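PDB 6BG8: Ice-binding protein 1 from Shewanella frigidimarina, which adsorbs its bacterium onto ice and inhibits ice-crystal growth, this chain being the C-terminal DUF3494 ice-binding domain of the longer adhesin. Local coordinates for residues A[19-24]-A[224-229]; A[14-19]-A[218-223]; A[187-192]-A[207-212]. One frame throughout, in Å; residues are numbered along the deposited sequence.

Contact 1: A[19-24]-A[224-229]; sequences SQAITT and TDQVTL
Ile22 lies beside Val227 and Thr23 beside Thr228 in parallel register, joining two strands of the discontinuous beta-solenoid that forms the DUF3494 ice-binding domain. The axes of strands 21-24 and 226-229 run 4.6 Å apart with only 6° between their directions, so pieces of chain some 200 residues apart become adjacent rungs of one face.

Backbone hydrogen bonds carry the pairing. Val227 is held at both its backbone polar atoms: its N donates to Ala21 O and its O accepts Thr23 N, each at 3.0 Å. Leu229 N then donates to Thr23 O. Ahead of the strands, Gln20 N reaches Asp225 O at 2.7 Å (N-H...O 157°). The next amide, Ala21 N, is buried without a partner in the model. Val227 O also receives a CA-H contact from Ile22, CA to O 3.2 Å.

Apolar contacts gather on the inward side, where Ile22, Val227, Leu229 and Thr24 project. Ile22 CG1 and Val227 CB touch only loosely, at 4.3 Å, and strands 14-18 and 219-222 add to the layer: Met16 meets Ile22 and Leu229, while Leu220 and Ala222 meet Val227. Thr24 OG1 rests against Leu229 CB and is hydrogen-bonded to Ser28 OG.

The other face, with Ala21, Thr23, Gln226 and Thr228, is largely polar, as is the turn before it. Gln20 is bent at chi2 (-61°), and its NE2 donates in the amide plane to Ser19 OG at 3.0 Å; its OE1 is held by Gln40, and Ser19 OG by Asp39. The Gln20 side chain crosses that of Asp225 at about a right angle. Thr23 and Thr228 stand side by side, pointing the same way, and a water bridges Thr23 OG1 (2.7 Å) to Leu229 O (2.8 Å).

Contact 2: A[14-19]-A[218-223]; sequences FAMLAS and GRLFAV
Leu17 packs on Phe221: Leu17 CB comes within 3.5 Å of Phe221 CD1, approaching the ring obliquely, and Leu17 CD2 lies near Phe221 CD1 and CE1. With Leu17 CG anti to the backbone N (chi1 179°), that branch point lies 4.2 Å from Phe221 CD1. The other methyl, Leu17 CD1, sits over the centre of the Phe14 ring, 3.7 Å above its plane, so one leucine bridges two aromatic rings. On the reverse side of the strands, Met16 and Leu220 lie side by side, with CG of the first and CB of the second 4.1 Å apart, and Ala18 CB packs on Ala222 CB at 4.0 Å.

A parallel ladder fixes this register, with strand axes 2° apart. Leu220 donates its N to Ala15 O and returns its O to Leu17 N (2.9 Å). Ala222 repeats the pattern, its N bonding Leu17 O and its O accepting Ser19 N at 3.1 Å. Next to the corners at Ala15 and Gly218, the Arg219 side chain passes Phe14 O, with CD 3.2 Å from that oxygen; its guanidinium is anchored by Asn201 and by the carbonyl of Ala12.

Around this buried core of the beta-solenoid, helix 84-103 covers the Phe14 and Phe221 side through Phe87, Ser91 and Leu95, while Phe203 stacks on Phe221. The opposite side meets Val227 and Leu229 of strand 226-229, and strand 34-37 flanks 14-18 by backbone bonds.

Contact 3: A[187-192]-A[207-212]; sequences AGKTVI and EVNVRT. With PO4 (phosphate ion), chain H.
Ile192 and Val210 pack side by side, pointing the same way, where successive coils of the beta-solenoid place strands 190-192 and 208-210 in parallel, 4.7 Å apart by their axes. Thr190 and Val208 share this inward side. Val202 and Phe198 of strand 197-204 and Leu220 pack against it. Four backbone bonds hold it: Thr190 N to Glu207 O, Asn209 N to Thr190 O, Ile192 N to Asn209 O, and Arg211 N to Ile192 O, gripping Asn209 at both N and O.

The outward side, by contrast, is mostly polar, Val191 apart, and partly solvated. Asn209 ND2 donates to Glu207 OE1 at 2.9 Å; OE1 lies in the Asn209 amide plane, while ND2 approaches from above the carboxylate plane, 49° out of it. Thr228 OG1 also bonds ND2. Lys189 runs extended past Asn209 OD1 to two waters. One, 3.1 Å from Lys189 NZ, donates to Asn209 OD1; the other, weakly held by NZ, donates to Glu207 OE2 and Asn209 OD1. Lys189 NZ itself is 5.3 Å from Glu207 OE2.

Past the strand, Thr212 opens the predicted ice-binding motif, its OG1 bonded to Asp230. Just before it, Arg211 CD leans on Val191 CG1 (3.5 Å). The bent Arg211 chain presents its guanidinium edge to a phosphate ion, probably from the crystallisation liquor: NE donates to O3 at 2.7 Å and NH2 to O2 at 2.9 Å.

How the contacts relate
From the N terminus, strand 14-18 enters contact 2 and, after the turn at Ser19, which both contacts share, strand 21-24 enters contact 1. Their partners come some 200 residues later in the same order, 219-222 and then 226-229, so the two closures cross along the chain. Contact 3 closes a short loop, 187-192 to 207-212, lying wholly within both long ones. Contacts 1 and 3 belong to one parallel sheet, where strands 226-229 and 208-210 are neighbours. Contact 2 lies on another face, packing against both across the solenoid interior. Contacts 1 and 2 tie the N-terminal strands to the last coils, while contact 3 joins two successive coils.

Contact 1: A[19-24]-A[224-229]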
ATOM      1  N   SER A  19      -6.024   7.579  -6.586  1.00  7.57           N
ATOM      2  CA  SER A  19      -6.412   8.555  -7.599  1.00  5.90           C
ATOM      3  C   SER A  19      -7.809   9.111  -7.336  1.00  7.67           C
ATOM      4  O   SER A  19      -8.025  10.328  -7.395  1.00  5.17           O
ATOM      5  CB  SER A  19      -6.350   7.913  -8.985  1.00  7.20           C
ATOM      6  OG  SER A  19      -6.976   8.733  -9.957  1.00  5.68           O
ATOM      7  N   GLN A  20      -8.781   8.240  -7.061  1.00  4.72           N
ATOM      8  CA  GLN A  20     -10.188   8.635  -7.125  1.00  6.35           C
ATOM      9  C   GLN A  20     -10.853   8.776  -5.768  1.00  9.81           C
ATOM     10  O   GLN A  20     -11.593   9.739  -5.545  1.00  7.26           O
ATOM     11  CB  GLN A  20     -10.989   7.617  -7.952  1.00  4.97           C
ATOM     12  CG  GLN A  20     -10.629   7.585  -9.431  1.00  4.58           C
ATOM     13  CD  GLN A  20     -10.884   8.897 -10.104  1.00  4.88           C
ATOM     14  OE1 GLN A  20     -12.028   9.344 -10.187  1.00 10.13           O
ATOM     15  NE2 GLN A  20      -9.819   9.525 -10.608  1.00  6.86           N
ATOM     16  N   ALA A  21     -10.614   7.846  -4.852  1.00  4.56           N
ATOM     17  CA  ALA A  21     -11.362   7.848  -3.597  1.00  2.77           C
ATOM     18  C   ALA A  21     -10.663   6.969  -2.574  1.00  8.02           C
ATOM     19  O   ALA A  21      -9.975   6.005  -2.922  1.00  6.66           O
ATOM     20  CB  ALA A  21     -12.803   7.357  -3.795  1.00  7.61           C
ATOM     21  N   ILE A  22     -10.853   7.320  -1.306  1.00  6.62           N
ATOM     22  CA  ILE A  22     -10.519   6.451  -0.182  1.00  6.40           C
ATOM     23  C   ILE A  22     -11.764   6.378   0.684  1.00  8.54           C
ATOM     24  O   ILE A  22     -12.315   7.418   1.067  1.00  8.07           O
ATOM     25  CB  ILE A  22      -9.322   6.961   0.630  1.00  5.79           C
ATOM     26  CG1 ILE A  22      -8.056   6.937  -0.232  1.00  4.44           C
ATOM     27  CG2 ILE A  22      -9.131   6.086   1.875  1.00  6.73           C
ATOM     28  CD1 ILE A  22      -6.875   7.659   0.396  1.00  8.20           C
ATOM     29  N   THR A  23     -12.234   5.169   0.952  1.00  8.97           N
ATOM     30  CA  THR A  23     -13.466   4.986   1.704  1.00  6.45           C
ATOM     31  C   THR A  23     -13.261   3.969   2.814  1.00  8.76           C
ATOM     32  O   THR A  23     -12.381   3.106   2.742  1.00  9.21           O
ATOM     33  CB  THR A  23     -14.627   4.525   0.812  1.00  8.57           C
ATOM     34  OG1 THR A  23     -14.465   3.145   0.471  1.00  8.46           O
ATOM     35  CG2 THR A  23     -14.721   5.372  -0.458  1.00  8.91           C
ATOM     36  N   THR A  24     -14.110   4.076   3.841  1.00  7.80           N
ATOM     37  CA  THR A  24     -14.100   3.123   4.939  1.00  9.10           C
ATOM     38  C   THR A  24     -15.510   2.952   5.483  1.00  9.90           C
ATOM     39  O   THR A  24     -16.329   3.881   5.474  1.00  7.89           O
ATOM     40  CB  THR A  24     -13.169   3.539   6.091  1.00  6.62           C
ATOM     41  OG1 THR A  24     -13.126   2.491   7.070  1.00  7.70           O
ATOM     42  CG2 THR A  24     -13.681   4.801   6.784  1.00  7.29           C
ATOM     43  N   THR A 224      -4.933   4.262 -10.186  1.00  7.47           N
ATOM     44  CA  THR A 224      -5.953   4.865 -11.032  1.00  7.09           C
ATOM     45  C   THR A 224      -7.356   4.848 -10.450  1.00  7.42           C
ATOM     46  O   THR A 224      -8.240   5.492 -11.024  1.00 11.08           O
ATOM     47  CB  THR A 224      -6.008   4.199 -12.420  1.00  9.83           C
ATOM     48  OG1 THR A 224      -6.484   2.849 -12.307  1.00 12.02           O
ATOM     49  CG2 THR A 224      -4.643   4.211 -13.073  1.00  9.11           C
ATOM     50  N   ASP A 225      -7.601   4.151  -9.343  1.00  6.77           N
ATOM     51  CA  ASP A 225      -8.952   4.176  -8.796  1.00  5.20           C
ATOM     52  C   ASP A 225      -8.930   4.428  -7.294  1.00  7.43           C
ATOM     53  O   ASP A 225      -8.573   5.529  -6.869  1.00  8.43           O
ATOM     54  CB  ASP A 225      -9.704   2.887  -9.133  1.00  9.04           C
ATOM     55  CG  ASP A 225     -11.204   3.007  -8.897  1.00 11.28           C
ATOM     56  OD1 ASP A 225     -11.694   4.146  -8.707  1.00 11.06           O
ATOM     57  OD2 ASP A 225     -11.887   1.963  -8.876  1.00 12.32           O
ATOM     58  N   GLN A 226      -9.271   3.427  -6.478  1.00  8.13           N
ATOM     59  CA  GLN A 226      -9.672   3.711  -5.107  1.00  5.62           C
ATOM     60  C   GLN A 226      -9.051   2.725  -4.124  1.00  6.98           C
ATOM     61  O   GLN A 226      -8.720   1.590  -4.464  1.00  7.46           O
ATOM     62  CB  GLN A 226     -11.198   3.661  -4.954  1.00  6.26           C
ATOM     63  CG  GLN A 226     -11.783   2.282  -5.220  1.00  8.24           C
ATOM     64  CD  GLN A 226     -13.288   2.244  -5.073  1.00 10.54           C
ATOM     65  OE1 GLN A 226     -13.900   3.222  -4.646  1.00 11.22           O
ATOM     66  NE2 GLN A 226     -13.895   1.119  -5.445  1.00 10.74           N
ATOM     67  N   VAL A 227      -8.951   3.162  -2.875  1.00  7.42           N
ATOM     68  CA  VAL A 227      -8.652   2.273  -1.759  1.00  5.43           C
ATOM     69  C   VAL A 227      -9.895   2.210  -0.885  1.00  9.91           C
ATOM     70  O   VAL A 227     -10.393   3.248  -0.436  1.00  6.11           O
ATOM     71  CB  VAL A 227      -7.447   2.754  -0.938  1.00  6.01           C
ATOM     72  CG1 VAL A 227      -7.214   1.807   0.235  1.00  6.14           C
ATOM     73  CG2 VAL A 227      -6.188   2.858  -1.794  1.00  7.00           C
ATOM     74  N   THR A 228     -10.398   1.007  -0.633  1.00  7.20           N
ATOM     75  CA  THR A 228     -11.554   0.846   0.242  1.00  9.18           C
ATOM     76  C   THR A 228     -11.170   0.009   1.451  1.00  6.63           C
ATOM     77  O   THR A 228     -10.463  -0.992   1.323  1.00  8.53           O
ATOM     78  CB  THR A 228     -12.755   0.205  -0.483  1.00  7.87           C
ATOM     79  OG1 THR A 228     -12.498  -1.182  -0.753  1.00  7.83           O
ATOM     80  CG2 THR A 228     -13.043   0.944  -1.774  1.00  8.31           C
ATOM     81  N   LEU A 229     -11.628   0.452   2.621  1.00  5.28           N
ATOM     82  CA  LEU A 229     -11.451  -0.232   3.892  1.00  7.36           C
ATOM     83  C   LEU A 229     -12.792  -0.689   4.443  1.00  9.14           C
ATOM     84  O   LEU A 229     -13.823  -0.047   4.235  1.00  8.93           O
ATOM     85  CB  LEU A 229     -10.804   0.673   4.940  1.00  7.10           C
ATOM     86  CG  LEU A 229      -9.478   1.346   4.629  1.00  5.78           C
ATOM     87  CD1 LEU A 229      -8.985   2.006   5.908  1.00 11.17           C
ATOM     88  CD2 LEU A 229      -8.486   0.300   4.117  1.00  6.13           C
TER
HETATM   89  O   HOH W   1     -15.235   1.256   2.175  1.00 10.74           O

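Contact 2: A[14-19]-A[218-223]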
ATOM      1  N   PHE A  14       2.639   8.520   2.843  1.00  7.54           N
ATOM      2  CA  PHE A  14       1.249   8.079   2.878  1.00  7.67           C
ATOM      3  C   PHE A  14       1.134   6.668   3.435  1.00 12.07           C
ATOM      4  O   PHE A  14       1.907   5.776   3.063  1.00  8.65           O
ATOM      5  CB  PHE A  14       0.623   8.119   1.486  1.00  8.80           C
ATOM      6  CG  PHE A  14       0.450   9.501   0.942  1.00  7.14           C
ATOM      7  CD1 PHE A  14      -0.610  10.306   1.360  1.00  7.76           C
ATOM      8  CD2 PHE A  14       1.341  10.001   0.000  1.00  8.85           C
ATOM      9  CE1 PHE A  14      -0.774  11.590   0.843  1.00  8.67           C
ATOM     10  CE2 PHE A  14       1.189  11.280  -0.514  1.00  7.92           C
ATOM     11  CZ  PHE A  14       0.131  12.080  -0.093  1.00  6.53           C
ATOM     12  N   ALA A  15       0.164   6.481   4.331  1.00  7.87           N
ATOM     13  CA  ALA A  15      -0.367   5.151   4.606  1.00  4.35           C
ATOM     14  C   ALA A  15      -1.279   4.693   3.472  1.00  6.62           C
ATOM     15  O   ALA A  15      -1.274   3.516   3.093  1.00  8.51           O
ATOM     16  CB  ALA A  15      -1.129   5.166   5.936  1.00  7.05           C
ATOM     17  N   MET A  16      -2.069   5.611   2.913  1.00  6.65           N
ATOM     18  CA  MET A  16      -2.994   5.281   1.842  1.00  8.20           C
ATOM     19  C   MET A  16      -3.055   6.433   0.858  1.00  6.59           C
ATOM     20  O   MET A  16      -3.102   7.601   1.255  1.00  6.99           O
ATOM     21  CB  MET A  16      -4.396   4.988   2.382  1.00  9.35           C
ATOM     22  CG  MET A  16      -4.419   3.902   3.439  1.00  9.09           C
ATOM     23  SD  MET A  16      -6.083   3.453   3.980  1.00 15.29           S
ATOM     24  CE  MET A  16      -6.779   5.013   4.446  1.00 19.53           C
ATOM     25  N   LEU A  17      -3.072   6.094  -0.425  1.00  5.93           N
ATOM     26  CA  LEU A  17      -3.076   7.102  -1.477  1.00  4.77           C
ATOM     27  C   LEU A  17      -3.796   6.534  -2.686  1.00  5.08           C
ATOM     28  O   LEU A  17      -3.480   5.428  -3.131  1.00  7.39           O
ATOM     29  CB  LEU A  17      -1.643   7.505  -1.851  1.00  6.73           C
ATOM     30  CG  LEU A  17      -1.437   8.536  -2.967  1.00  7.64           C
ATOM     31  CD1 LEU A  17      -1.876   9.929  -2.512  1.00  4.91           C
ATOM     32  CD2 LEU A  17       0.022   8.565  -3.415  1.00  7.87           C
ATOM     33  N   ALA A  18      -4.750   7.288  -3.224  1.00  5.78           N
ATOM     34  CA  ALA A  18      -5.533   6.813  -4.352  1.00  6.85           C
ATOM     35  C   ALA A  18      -5.781   7.953  -5.329  1.00  4.77           C
ATOM     36  O   ALA A  18      -5.755   9.130  -4.966  1.00  5.42           O
ATOM     37  CB  ALA A  18      -6.868   6.210  -3.894  1.00  9.01           C
ATOM     38  N   SER A  19      -6.024   7.579  -6.586  1.00  7.57           N
ATOM     39  CA  SER A  19      -6.412   8.555  -7.599  1.00  5.90           C
ATOM     40  C   SER A  19      -7.809   9.111  -7.336  1.00  7.67           C
ATOM     41  O   SER A  19      -8.025  10.328  -7.395  1.00  5.17           O
ATOM     42  CB  SER A  19      -6.350   7.913  -8.985  1.00  7.20           C
ATOM     43  OG  SER A  19      -6.976   8.733  -9.957  1.00  5.68           O
ATOM     44  N   GLY A 218       2.009  -1.522   6.352  1.00  6.82           N
ATOM     45  CA  GLY A 218       2.627  -1.236   5.069  1.00  6.49           C
ATOM     46  C   GLY A 218       2.078   0.036   4.483  1.00  7.85           C
ATOM     47  O   GLY A 218       2.039   1.055   5.171  1.00  8.63           O
ATOM     48  N   ARG A 219       1.653  -0.013   3.225  1.00  5.12           N
ATOM     49  CA  ARG A 219       1.044   1.129   2.547  1.00  7.77           C
ATOM     50  C   ARG A 219       0.055   0.604   1.517  1.00  7.19           C
ATOM     51  O   ARG A 219       0.239  -0.484   0.973  1.00  7.24           O
ATOM     52  CB  ARG A 219       2.092   1.998   1.843  1.00  9.10           C
ATOM     53  CG  ARG A 219       3.042   2.756   2.749  1.00  9.82           C
ATOM     54  CD  ARG A 219       3.991   3.609   1.915  1.00  7.89           C
ATOM     55  NE  ARG A 219       4.911   4.382   2.742  1.00  8.50           N
ATOM     56  CZ  ARG A 219       6.026   3.889   3.270  1.00 12.90           C
ATOM     57  NH1 ARG A 219       6.366   2.625   3.054  1.00 14.47           N
ATOM     58  NH2 ARG A 219       6.815   4.670   3.994  1.00 15.05           N
ATOM     59  N   LEU A 220      -0.980   1.396   1.223  1.00  5.55           N
ATOM     60  CA  LEU A 220      -2.008   1.010   0.253  1.00  7.06           C
ATOM     61  C   LEU A 220      -2.143   2.094  -0.813  1.00  6.45           C
ATOM     62  O   LEU A 220      -2.639   3.183  -0.524  1.00  8.44           O
ATOM     63  CB  LEU A 220      -3.344   0.771   0.954  1.00  9.22           C
ATOM     64  CG  LEU A 220      -3.281  -0.294   2.056  1.00  7.38           C
ATOM     65  CD1 LEU A 220      -4.580  -0.352   2.837  1.00  9.25           C
ATOM     66  CD2 LEU A 220      -2.932  -1.667   1.456  1.00  7.50           C
ATOM     67  N   PHE A 221      -1.719   1.789  -2.044  1.00  5.33           N
ATOM     68  CA  PHE A 221      -1.767   2.717  -3.170  1.00  7.10           C
ATOM     69  C   PHE A 221      -2.687   2.162  -4.249  1.00  8.22           C
ATOM     70  O   PHE A 221      -2.525   1.012  -4.671  1.00  6.82           O
ATOM     71  CB  PHE A 221      -0.375   2.940  -3.794  1.00  8.48           C
ATOM     72  CG  PHE A 221       0.631   3.575  -2.871  1.00 12.45           C
ATOM     73  CD1 PHE A 221       0.625   4.939  -2.651  1.00 20.40           C
ATOM     74  CD2 PHE A 221       1.622   2.809  -2.268  1.00 11.33           C
ATOM     75  CE1 PHE A 221       1.562   5.525  -1.814  1.00 17.94           C
ATOM     76  CE2 PHE A 221       2.559   3.392  -1.425  1.00 15.76           C
ATOM     77  CZ  PHE A 221       2.530   4.753  -1.202  1.00 12.72           C
ATOM     78  N   ALA A 222      -3.619   2.990  -4.727  1.00  6.26           N
ATOM     79  CA  ALA A 222      -4.424   2.673  -5.903  1.00  7.27           C
ATOM     80  C   ALA A 222      -4.092   3.713  -6.966  1.00  6.97           C
ATOM     81  O   ALA A 222      -4.456   4.885  -6.826  1.00  6.89           O
ATOM     82  CB  ALA A 222      -5.917   2.657  -5.565  1.00  7.72           C
ATOM     83  N   VAL A 223      -3.379   3.299  -8.017  1.00  5.82           N
ATOM     84  CA  VAL A 223      -2.811   4.273  -8.948  1.00  5.93           C
ATOM     85  C   VAL A 223      -3.903   4.988  -9.736  1.00  7.89           C
ATOM     86  O   VAL A 223      -3.818   6.200  -9.961  1.00  8.37           O
ATOM     87  CB  VAL A 223      -1.790   3.600  -9.882  1.00  6.81           C
ATOM     88  CG1 VAL A 223      -1.245   4.625 -10.884  1.00  9.91           C
ATOM     89  CG2 VAL A 223      -0.649   2.985  -9.068  1.00  9.64           C
TER

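Contact 3: A[187-192]-A[207-212]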
ATOM      1  N   ALA A 187      -1.098  -5.356 -11.755  1.00  7.15           N
ATOM      2  CA  ALA A 187      -1.721  -4.661 -12.877  1.00  7.29           C
ATOM      3  C   ALA A 187      -3.235  -4.640 -12.744  1.00  7.93           C
ATOM      4  O   ALA A 187      -3.893  -3.775 -13.333  1.00  9.79           O
ATOM      5  CB  ALA A 187      -1.322  -5.314 -14.205  1.00  8.24           C
ATOM      6  N   GLY A 188      -3.790  -5.572 -11.982  1.00  6.57           N
ATOM      7  CA  GLY A 188      -5.179  -5.572 -11.587  1.00  6.36           C
ATOM      8  C   GLY A 188      -5.345  -5.029 -10.185  1.00  7.46           C
ATOM      9  O   GLY A 188      -4.593  -4.155  -9.738  1.00  9.05           O
ATOM     10  N   LYS A 189      -6.340  -5.542  -9.484  1.00  5.53           N
ATOM     11  CA  LYS A 189      -6.618  -5.059  -8.141  1.00  5.37           C
ATOM     12  C   LYS A 189      -5.933  -5.927  -7.094  1.00  4.23           C
ATOM     13  O   LYS A 189      -5.543  -7.065  -7.355  1.00  7.27           O
ATOM     14  CB  LYS A 189      -8.123  -5.044  -7.877  1.00  8.80           C
ATOM     15  CG  LYS A 189      -8.765  -6.420  -7.843  1.00  8.15           C
ATOM     16  CD  LYS A 189     -10.248  -6.307  -7.530  1.00 12.15           C
ATOM     17  CE  LYS A 189     -10.943  -7.657  -7.681  1.00 19.54           C
ATOM     18  NZ  LYS A 189     -12.437  -7.548  -7.570  1.00 18.80           N
ATOM     19  N   THR A 190      -5.800  -5.371  -5.894  1.00  7.40           N
ATOM     20  CA  THR A 190      -5.355  -6.115  -4.722  1.00  6.07           C
ATOM     21  C   THR A 190      -6.495  -6.177  -3.712  1.00  6.82           C
ATOM     22  O   THR A 190      -7.069  -5.142  -3.344  1.00  6.14           O
ATOM     23  CB  THR A 190      -4.114  -5.479  -4.092  1.00  7.17           C
ATOM     24  OG1 THR A 190      -3.009  -5.576  -5.007  1.00  8.16           O
ATOM     25  CG2 THR A 190      -3.744  -6.186  -2.791  1.00  5.06           C
ATOM     26  N   VAL A 191      -6.836  -7.390  -3.289  1.00  4.53           N
ATOM     27  CA  VAL A 191      -7.937  -7.636  -2.360  1.00  4.94           C
ATOM     28  C   VAL A 191      -7.368  -8.389  -1.168  1.00  6.12           C
ATOM     29  O   VAL A 191      -6.753  -9.449  -1.335  1.00  8.79           O
ATOM     30  CB  VAL A 191      -9.071  -8.428  -3.029  1.00  6.18           C
ATOM     31  CG1 VAL A 191     -10.186  -8.692  -2.047  1.00  7.46           C
ATOM     32  CG2 VAL A 191      -9.591  -7.688  -4.255  1.00  8.34           C
ATOM     33  N   ILE A 192      -7.558  -7.843   0.030  1.00  6.87           N
ATOM     34  CA  ILE A 192      -6.999  -8.399   1.258  1.00  9.45           C
ATOM     35  C   ILE A 192      -8.130  -9.009   2.078  1.00  6.40           C
ATOM     36  O   ILE A 192      -9.127  -8.334   2.357  1.00  7.73           O
ATOM     37  CB  ILE A 192      -6.236  -7.310   2.031  1.00  7.06           C
ATOM     38  CG1 ILE A 192      -5.024  -6.876   1.192  1.00  7.86           C
ATOM     39  CG2 ILE A 192      -5.800  -7.805   3.401  1.00  6.94           C
ATOM     40  CD1 ILE A 192      -4.329  -5.610   1.676  1.00  9.35           C
ATOM     41  N   GLU A 207      -7.483  -0.748  -8.047  1.00  6.20           N
ATOM     42  CA  GLU A 207      -7.998  -0.446  -6.717  1.00  4.54           C
ATOM     43  C   GLU A 207      -7.470  -1.444  -5.692  1.00  6.06           C
ATOM     44  O   GLU A 207      -7.037  -2.546  -6.031  1.00  7.88           O
ATOM     45  CB  GLU A 207      -9.538  -0.460  -6.699  1.00  7.25           C
ATOM     46  CG  GLU A 207     -10.171  -1.778  -7.134  1.00  6.76           C
ATOM     47  CD  GLU A 207     -11.701  -1.745  -7.117  1.00 13.25           C
ATOM     48  OE1 GLU A 207     -12.282  -1.207  -6.150  1.00  9.21           O
ATOM     49  OE2 GLU A 207     -12.320  -2.267  -8.072  1.00 15.76           O
ATOM     50  N   VAL A 208      -7.542  -1.043  -4.421  1.00  6.18           N
ATOM     51  CA  VAL A 208      -7.240  -1.914  -3.289  1.00  5.71           C
ATOM     52  C   VAL A 208      -8.506  -2.044  -2.454  1.00  4.17           C
ATOM     53  O   VAL A 208      -9.095  -1.032  -2.055  1.00  6.21           O
ATOM     54  CB  VAL A 208      -6.088  -1.361  -2.426  1.00  5.48           C
ATOM     55  CG1 VAL A 208      -5.761  -2.335  -1.291  1.00  3.92           C
ATOM     56  CG2 VAL A 208      -4.852  -1.070  -3.276  1.00  9.18           C
ATOM     57  N   ASN A 209      -8.926  -3.280  -2.196  1.00  5.07           N
ATOM     58  CA  ASN A 209     -10.105  -3.536  -1.372  1.00  6.00           C
ATOM     59  C   ASN A 209      -9.659  -4.353  -0.171  1.00  6.21           C
ATOM     60  O   ASN A 209      -9.312  -5.528  -0.316  1.00  6.17           O
ATOM     61  CB  ASN A 209     -11.190  -4.273  -2.161  1.00  7.76           C
ATOM     62  CG  ASN A 209     -11.522  -3.598  -3.498  1.00  7.58           C
ATOM     63  OD1 ASN A 209     -11.738  -4.278  -4.505  1.00 12.87           O
ATOM     64  ND2 ASN A 209     -11.577  -2.271  -3.505  1.00 13.79           N
ATOM     65  N   VAL A 210      -9.668  -3.738   1.011  1.00  6.67           N
ATOM     66  CA  VAL A 210      -9.307  -4.417   2.253  1.00  6.41           C
ATOM     67  C   VAL A 210     -10.598  -4.861   2.928  1.00  7.61           C
ATOM     68  O   VAL A 210     -11.470  -4.035   3.219  1.00 10.72           O
ATOM     69  CB  VAL A 210      -8.481  -3.506   3.175  1.00  6.62           C
ATOM     70  CG1 VAL A 210      -7.857  -4.327   4.309  1.00  6.87           C
ATOM     71  CG2 VAL A 210      -7.412  -2.757   2.367  1.00  5.24           C
ATOM     72  N   ARG A 211     -10.728  -6.162   3.167  1.00  5.79           N
ATOM     73  CA  ARG A 211     -12.001  -6.710   3.601  1.00  7.47           C
ATOM     74  C   ARG A 211     -12.077  -6.733   5.128  1.00  6.15           C
ATOM     75  O   ARG A 211     -11.088  -6.511   5.829  1.00  7.61           O
ATOM     76  CB  ARG A 211     -12.212  -8.094   2.973  1.00  7.30           C
ATOM     77  CG  ARG A 211     -12.436  -7.978   1.456  1.00  6.71           C
ATOM     78  CD  ARG A 211     -12.294  -9.276   0.706  1.00 10.00           C
ATOM     79  NE  ARG A 211     -13.227 -10.311   1.141  1.00 13.84           N
ATOM     80  CZ  ARG A 211     -14.495 -10.388   0.750  1.00 17.57           C
ATOM     81  NH1 ARG A 211     -15.003  -9.472  -0.069  1.00 17.65           N
ATOM     82  NH2 ARG A 211     -15.258 -11.375   1.191  1.00 13.04           N
ATOM     83  N   THR A 212     -13.292  -6.970   5.629  1.00  6.56           N
ATOM     84  CA  THR A 212     -13.673  -6.793   7.028  1.00  7.61           C
ATOM     85  C   THR A 212     -12.600  -7.263   8.006  1.00  5.45           C
ATOM     86  O   THR A 212     -12.255  -8.442   8.043  1.00  8.75           O
ATOM     87  CB  THR A 212     -14.974  -7.566   7.278  1.00  8.81           C
ATOM     88  OG1 THR A 212     -15.859  -7.386   6.163  1.00  7.52           O
ATOM     89  CG2 THR A 212     -15.652  -7.063   8.529  1.00  8.49           C
TER
HETATM   90  P   PO4 H 306     -12.589 -13.803   2.721  1.00 11.83           P
HETATM   91  O1  PO4 H 306     -11.938 -14.842   1.842  1.00 15.77           O
HETATM   92  O2  PO4 H 306     -14.076 -13.753   2.437  1.00 14.30           O
HETATM   93  O3  PO4 H 306     -12.031 -12.423   2.419  1.00 11.68           O
HETATM   94  O4  PO4 H 306     -12.345 -14.181   4.165  1.00 12.28           O
HETATM   95  O   HOH W   2     -12.894  -6.790  -4.620  1.00 24.02           O
HETATM   96  O   HOH W   3     -13.559  -4.469  -7.092  1.00 30.91           O